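Local structure of dipeptide transport protein DPPA (Bacillus subtilis, 1HI9) at the interface of chains A and B. The protein removes N-terminal residues from D-amino acid-containing peptides by hydrolysis, as a zinc-dependent aminopeptidase whose ten subunits enclose the active sites in a central chamber. Sequence-based numbering; all coordinates share one arbitrary frame. Chains: chain A/B, Dipeptide transport protein DPPA.

Contact 1: the interface of chains A and B. Residues chain A 28, 32, 64, 67-69; chain B 20, 26-27, 30.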
ATOM      1  N   TYR A  28       4.097  17.973  12.006  1.00 38.22           N
ATOM      2  CA  TYR A  28       3.733  17.723  13.400  1.00 38.80           C
ATOM      3  C   TYR A  28       4.906  17.789  14.387  1.00 39.91           C
ATOM      4  O   TYR A  28       4.800  18.441  15.432  1.00 39.91           O
ATOM      5  CB  TYR A  28       3.040  16.364  13.531  1.00 37.61           C
ATOM      6  CG  TYR A  28       2.691  16.019  14.961  1.00 37.82           C
ATOM      7  CD1 TYR A  28       1.725  16.749  15.664  1.00 36.07           C
ATOM      8  CD2 TYR A  28       3.352  14.987  15.628  1.00 36.40           C
ATOM      9  CE1 TYR A  28       1.433  16.455  16.995  1.00 37.33           C
ATOM     10  CE2 TYR A  28       3.069  14.691  16.953  1.00 36.23           C
ATOM     11  CZ  TYR A  28       2.113  15.422  17.633  1.00 36.66           C
ATOM     12  OH  TYR A  28       1.839  15.130  18.946  1.00 36.84           O
ATOM     13  N   ARG A  32       4.998  20.212  17.734  1.00 37.76           N
ATOM     14  CA  ARG A  32       5.045  19.897  19.156  1.00 37.90           C
ATOM     15  C   ARG A  32       6.291  20.459  19.823  1.00 38.21           C
ATOM     16  O   ARG A  32       6.314  20.670  21.035  1.00 37.14           O
ATOM     17  CB  ARG A  32       4.940  18.390  19.383  1.00 38.92           C
ATOM     18  CG  ARG A  32       6.106  17.575  18.905  1.00 41.19           C
ATOM     19  CD  ARG A  32       5.835  16.096  19.139  1.00 43.46           C
ATOM     20  NE  ARG A  32       6.973  15.281  18.724  1.00 46.98           N
ATOM     21  CZ  ARG A  32       6.970  13.953  18.664  1.00 47.93           C
ATOM     22  NH1 ARG A  32       5.875  13.267  18.992  1.00 46.61           N
ATOM     23  NH2 ARG A  32       8.070  13.319  18.270  1.00 48.93           N
ATOM     24  N   ASN A  64      -0.694  13.887  23.840  1.00 38.82           N
ATOM     25  CA  ASN A  64       0.634  13.328  24.047  1.00 38.46           C
ATOM     26  C   ASN A  64       1.599  14.116  23.152  1.00 37.91           C
ATOM     27  O   ASN A  64       2.580  13.579  22.616  1.00 36.67           O
ATOM     28  CB  ASN A  64       0.655  11.830  23.693  1.00 37.93           C
ATOM     29  CG  ASN A  64       0.127  11.545  22.294  1.00 38.72           C
ATOM     30  OD1 ASN A  64      -0.038  12.458  21.473  1.00 38.80           O
ATOM     31  ND2 ASN A  64      -0.124  10.268  22.007  1.00 35.89           N
ATOM     32  N   MET A  67       6.349  17.581  24.854  1.00 37.07           N
ATOM     33  CA  MET A  67       7.463  16.650  25.023  1.00 40.14           C
ATOM     34  C   MET A  67       7.990  16.665  26.444  1.00 40.59           C
ATOM     35  O   MET A  67       8.601  17.636  26.887  1.00 41.05           O
ATOM     36  CB  MET A  67       8.569  16.983  24.023  1.00 41.00           C
ATOM     37  CG  MET A  67       8.044  17.089  22.605  1.00 43.61           C
ATOM     38  SD  MET A  67       9.305  17.091  21.361  1.00 51.12           S
ATOM     39  CE  MET A  67       9.865  18.777  21.380  1.00 48.36           C
ATOM     40  N   VAL A  68       7.756  15.569  27.155  1.00 41.41           N
ATOM     41  CA  VAL A  68       8.162  15.467  28.549  1.00 43.47           C
ATOM     42  C   VAL A  68       9.661  15.686  28.771  1.00 43.84           C
ATOM     43  O   VAL A  68      10.062  16.201  29.809  1.00 43.13           O
ATOM     44  CB  VAL A  68       7.723  14.106  29.141  1.00 43.74           C
ATOM     45  CG1 VAL A  68       8.509  12.977  28.495  1.00 44.33           C
ATOM     46  CG2 VAL A  68       7.910  14.118  30.648  1.00 46.07           C
ATOM     47  N   GLU A  69      10.478  15.318  27.789  1.00 45.42           N
ATOM     48  CA  GLU A  69      11.918  15.487  27.913  1.00 47.53           C
ATOM     49  C   GLU A  69      12.407  16.916  27.655  1.00 47.97           C
ATOM     50  O   GLU A  69      13.582  17.225  27.876  1.00 49.31           O
ATOM     51  CB  GLU A  69      12.661  14.510  26.984  1.00 49.20           C
ATOM     52  CG  GLU A  69      12.290  14.610  25.507  1.00 52.30           C
ATOM     53  CD  GLU A  69      11.110  13.729  25.120  1.00 53.58           C
ATOM     54  OE1 GLU A  69      11.340  12.616  24.580  1.00 54.47           O
ATOM     55  OE2 GLU A  69       9.952  14.146  25.359  1.00 54.07           O
TER
ATOM     56  N   PHE B  20       4.455   5.121  22.790  1.00 33.71           N
ATOM     57  CA  PHE B  20       5.817   5.179  23.322  1.00 32.89           C
ATOM     58  C   PHE B  20       6.419   3.791  23.584  1.00 33.84           C
ATOM     59  O   PHE B  20       7.627   3.675  23.760  1.00 34.11           O
ATOM     60  CB  PHE B  20       5.865   5.971  24.636  1.00 34.44           C
ATOM     61  CG  PHE B  20       5.634   7.452  24.475  1.00 35.12           C
ATOM     62  CD1 PHE B  20       4.339   7.954  24.305  1.00 33.37           C
ATOM     63  CD2 PHE B  20       6.707   8.346  24.508  1.00 32.01           C
ATOM     64  CE1 PHE B  20       4.116   9.318  24.174  1.00 32.49           C
ATOM     65  CE2 PHE B  20       6.496   9.714  24.379  1.00 34.00           C
ATOM     66  CZ  PHE B  20       5.195  10.205  24.212  1.00 33.85           C
ATOM     67  N   ARG B  26       4.879   5.858  16.375  1.00 41.02           N
ATOM     68  CA  ARG B  26       5.555   7.155  16.317  1.00 42.83           C
ATOM     69  C   ARG B  26       6.473   7.614  17.455  1.00 42.00           C
ATOM     70  O   ARG B  26       7.514   8.234  17.203  1.00 41.88           O
ATOM     71  CB  ARG B  26       4.496   8.235  16.043  1.00 45.64           C
ATOM     72  CG  ARG B  26       4.849   9.666  16.461  1.00 51.84           C
ATOM     73  CD  ARG B  26       3.720  10.618  16.041  1.00 57.46           C
ATOM     74  NE  ARG B  26       2.406  10.003  16.279  1.00 58.89           N
ATOM     75  CZ  ARG B  26       1.616  10.253  17.323  1.00 60.08           C
ATOM     76  NH1 ARG B  26       1.985  11.129  18.250  1.00 59.29           N
ATOM     77  NH2 ARG B  26       0.463   9.602  17.445  1.00 59.78           N
ATOM     78  N   ASN B  27       6.112   7.327  18.699  1.00 40.18           N
ATOM     79  CA  ASN B  27       6.946   7.784  19.802  1.00 38.62           C
ATOM     80  C   ASN B  27       7.837   6.730  20.440  1.00 37.58           C
ATOM     81  O   ASN B  27       8.433   6.970  21.495  1.00 35.42           O
ATOM     82  CB  ASN B  27       6.068   8.449  20.863  1.00 37.41           C
ATOM     83  CG  ASN B  27       5.422   9.720  20.351  1.00 37.43           C
ATOM     84  OD1 ASN B  27       6.104  10.598  19.811  1.00 36.10           O
ATOM     85  ND2 ASN B  27       4.104   9.831  20.514  1.00 34.52           N
ATOM     86  N   ARG B  30      11.669   7.598  21.068  1.00 42.67           N
ATOM     87  CA  ARG B  30      11.884   8.469  22.223  1.00 41.31           C
ATOM     88  C   ARG B  30      11.690   7.611  23.477  1.00 40.46           C
ATOM     89  O   ARG B  30      12.395   7.766  24.474  1.00 41.07           O
ATOM     90  CB  ARG B  30      10.872   9.624  22.240  1.00 41.82           C
ATOM     91  CG  ARG B  30      11.050  10.661  21.146  1.00 41.58           C
ATOM     92  CD  ARG B  30       9.790  11.510  21.025  1.00 41.32           C
ATOM     93  NE  ARG B  30       9.452  12.182  22.281  1.00 40.37           N
ATOM     94  CZ  ARG B  30       8.225  12.586  22.611  1.00 39.20           C
ATOM     95  NH1 ARG B  30       7.207  12.390  21.781  1.00 38.31           N
ATOM     96  NH2 ARG B  30       8.012  13.183  23.776  1.00 38.63           N
TER
HETATM   97  O   HOH W   1       5.904  13.551  25.868  1.00 27.93           O
HETATM   98  O   HOH W   2       8.165  10.937  16.952  1.00 43.98           O
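A:Glu69 and A:Arg32 meet B:Arg30 and B:Asn27 in a polar, salt-bridged patch between two identical subunits, one of the joints that build the homodecamer. B:Arg30 grips the carboxylate side-on with two nitrogens. Its NE reaches A:Glu69 OE1 at 3.0 Å from above the carboxylate plane. Its NH2 forms the salt bridge to A:Glu69 OE2 at 2.7 Å, on the syn side but somewhat out of the plane. Both oxygens lie near the guanidinium plane, although the two planes are turned 40° apart. A bend in B:Arg30 at chi3 (58°) turns this edge to the acid. One guanidinium face carries B:Phe20 CE2, and water 1 links NH2 to the backbone N of A:Val68. An alanine in place of B:Arg30 would probably leave the A:Glu69 carboxylate without its cationic mate and free to turn.

Alongside, the extended A:Arg32 donates from NH1 to B:Asn27 OD1 at 2.8 Å, in the carbonyl plane and on a lone pair. The same oxygen takes a weak bond from B:Arg30 NH1, which lies 3.1 Å above the A:Arg32 guanidinium plane, towards its rim, the two planes 67° apart. A:Glu69 and B:Asn27 OD1 probably offset these like charges. B:Asn27 CB sits over the centre of the B:Phe20 ring, which would limit the turning of the amide. Water 2 joins A:Arg32 NH2 to B:Arg26 O.

A:Arg32 and B:Arg30 project from helix 28-48 of their chains; A:Glu69 lies in a loop between strands 53-58 and 76-80.

Contact 2: the interface of chains A and B. Residues chain A 64, 77-81; chain B 16, 180-182.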
ATOM      1  N   ASN A  64      -0.694  13.887  23.840  1.00 38.82           N
ATOM      2  CA  ASN A  64       0.634  13.328  24.047  1.00 38.46           C
ATOM      3  C   ASN A  64       1.599  14.116  23.152  1.00 37.91           C
ATOM      4  O   ASN A  64       2.580  13.579  22.616  1.00 36.67           O
ATOM      5  CB  ASN A  64       0.655  11.830  23.693  1.00 37.93           C
ATOM      6  CG  ASN A  64       0.127  11.545  22.294  1.00 38.72           C
ATOM      7  OD1 ASN A  64      -0.038  12.458  21.473  1.00 38.80           O
ATOM      8  ND2 ASN A  64      -0.124  10.268  22.007  1.00 35.89           N
ATOM      9  N   LEU A  77       3.685  17.545  34.369  1.00 45.11           N
ATOM     10  CA  LEU A  77       2.945  17.318  33.133  1.00 42.97           C
ATOM     11  C   LEU A  77       1.933  16.190  33.169  1.00 41.96           C
ATOM     12  O   LEU A  77       2.222  15.094  33.632  1.00 41.58           O
ATOM     13  CB  LEU A  77       3.917  17.057  31.972  1.00 42.86           C
ATOM     14  CG  LEU A  77       3.310  16.625  30.633  1.00 42.62           C
ATOM     15  CD1 LEU A  77       2.547  17.779  30.008  1.00 41.60           C
ATOM     16  CD2 LEU A  77       4.414  16.158  29.702  1.00 42.58           C
ATOM     17  N   ILE A  78       0.734  16.482  32.678  1.00 40.95           N
ATOM     18  CA  ILE A  78      -0.327  15.490  32.595  1.00 39.79           C
ATOM     19  C   ILE A  78      -0.370  15.154  31.119  1.00 40.64           C
ATOM     20  O   ILE A  78      -0.742  15.992  30.294  1.00 41.54           O
ATOM     21  CB  ILE A  78      -1.697  16.051  33.002  1.00 39.27           C
ATOM     22  CG1 ILE A  78      -1.725  16.309  34.510  1.00 39.98           C
ATOM     23  CG2 ILE A  78      -2.797  15.076  32.592  1.00 38.33           C
ATOM     24  CD1 ILE A  78      -3.056  16.825  35.023  1.00 38.08           C
ATOM     25  N   SER A  79       0.022  13.931  30.785  1.00 40.29           N
ATOM     26  CA  SER A  79       0.058  13.502  29.399  1.00 39.32           C
ATOM     27  C   SER A  79      -0.842  12.292  29.205  1.00 39.22           C
ATOM     28  O   SER A  79      -0.949  11.438  30.084  1.00 38.96           O
ATOM     29  CB  SER A  79       1.503  13.173  29.015  1.00 39.73           C
ATOM     30  OG  SER A  79       1.629  12.951  27.624  1.00 42.45           O
ATOM     31  N   GLY A  80      -1.499  12.225  28.053  1.00 39.75           N
ATOM     32  CA  GLY A  80      -2.386  11.108  27.784  1.00 40.76           C
ATOM     33  C   GLY A  80      -3.846  11.519  27.674  1.00 41.74           C
ATOM     34  O   GLY A  80      -4.225  12.610  28.097  1.00 42.48           O
ATOM     35  N   ASP A  81      -4.670  10.638  27.115  1.00 42.10           N
ATOM     36  CA  ASP A  81      -6.076  10.937  26.933  1.00 42.91           C
ATOM     37  C   ASP A  81      -6.996  10.033  27.758  1.00 43.38           C
ATOM     38  O   ASP A  81      -6.548   9.275  28.630  1.00 44.16           O
ATOM     39  CB  ASP A  81      -6.440  10.856  25.444  1.00 45.37           C
ATOM     40  CG  ASP A  81      -6.359   9.448  24.894  1.00 47.80           C
ATOM     41  OD1 ASP A  81      -5.610   8.632  25.465  1.00 49.66           O
ATOM     42  OD2 ASP A  81      -7.041   9.159  23.884  1.00 49.96           O
TER
ATOM     43  N   PRO B  16       2.892   7.979  28.610  1.00 35.50           N
ATOM     44  CA  PRO B  16       1.444   7.921  28.853  1.00 35.49           C
ATOM     45  C   PRO B  16       0.665   6.844  28.127  1.00 36.42           C
ATOM     46  O   PRO B  16      -0.315   6.324  28.655  1.00 36.93           O
ATOM     47  CB  PRO B  16       0.981   9.305  28.423  1.00 34.97           C
ATOM     48  CG  PRO B  16       1.848   9.552  27.229  1.00 34.41           C
ATOM     49  CD  PRO B  16       3.221   9.099  27.707  1.00 33.88           C
ATOM     50  N   SER B 180      -4.550   5.255  29.893  1.00 35.18           N
ATOM     51  CA  SER B 180      -3.691   5.854  28.873  1.00 35.65           C
ATOM     52  C   SER B 180      -3.391   7.318  29.162  1.00 36.94           C
ATOM     53  O   SER B 180      -3.292   8.132  28.239  1.00 37.37           O
ATOM     54  CB  SER B 180      -4.351   5.747  27.492  1.00 34.85           C
ATOM     55  OG  SER B 180      -5.582   6.449  27.466  1.00 33.30           O
ATOM     56  N   ALA B 181      -3.250   7.648  30.440  1.00 36.75           N
ATOM     57  CA  ALA B 181      -2.981   9.019  30.858  1.00 37.44           C
ATOM     58  C   ALA B 181      -2.345   9.033  32.233  1.00 37.92           C
ATOM     59  O   ALA B 181      -2.745   8.282  33.119  1.00 36.76           O
ATOM     60  CB  ALA B 181      -4.282   9.816  30.894  1.00 38.02           C
ATOM     61  N   VAL B 182      -1.358   9.899  32.412  1.00 38.53           N
ATOM     62  CA  VAL B 182      -0.687   9.996  33.690  1.00 40.53           C
ATOM     63  C   VAL B 182      -0.179  11.397  33.974  1.00 42.30           C
ATOM     64  O   VAL B 182      -0.077  12.235  33.079  1.00 43.18           O
ATOM     65  CB  VAL B 182       0.536   9.036  33.759  1.00 41.80           C
ATOM     66  CG1 VAL B 182       0.078   7.578  33.682  1.00 41.23           C
ATOM     67  CG2 VAL B 182       1.502   9.346  32.613  1.00 40.53           C
TER
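The carboxylate of A:Asp81 is met from above its plane by the B:Ser180 hydroxyl: OG donates to OD1 at 3.0 Å, 37° out of that plane. Next to it, the main chains of A:Ser79 and B:Val182 pair as an antiparallel bridge between subunits. A:Ser79 N donates to B:Val182 O at 2.9 Å, and B:Val182 N returns a bond to A:Ser79 O at 2.8 Å. The two bonds form a reciprocal pair, which sets A:Ser79 opposite B:Val182. A:Gly80 and B:Ala181 continue the bridge, their CA atoms 3.8 Å apart.

B:Pro16 packs against this pair through the CB-CG side of its ring. Its CG lies 3.4 Å from A:Ser79 OG, while its CB lies 3.9 Å from A:Ser79 CB and also approaches A:Gly80 CA. With OG anti to the backbone N (chi1 -171°), the A:Ser79 hydroxyl is directed towards the proline's CG. The contact there is one of packing, and the proline rests on A:Ser79 and A:Gly80.

Beyond the glycine, B:Ser180 closes the end of the pairing. Its OG also makes a weak bond to the backbone O of A:Asp81, and its own carbonyl O weakly accepts from A:Asp81 N, so side-chain and main-chain contacts converge on one residue.

In the fold, strand 76-80 of chain A lines up with strand 181-184 of chain B. A:Asp81 and B:Ser180 occupy the adjoining loop positions, and B:Pro16 comes from a separate loop.

The C-alpha centres of contact 1 and contact 2 lie about 11 Å apart, and A:Asn64 belongs to both. Together they form neighbouring patches of one interface, which is not an exact two-fold: contact 1 joins polar side chains, whereas contact 2 rests mainly on main-chain pairing. The first would be expected to supply a directional salt bridge and hydrogen bonds, and the second to fix strand register. Their centres are about 20 Å and 18 Å, respectively, from the nucleophile A:His115. At that distance they are likely to serve the decamer that encloses the active sites rather than to touch substrate directly.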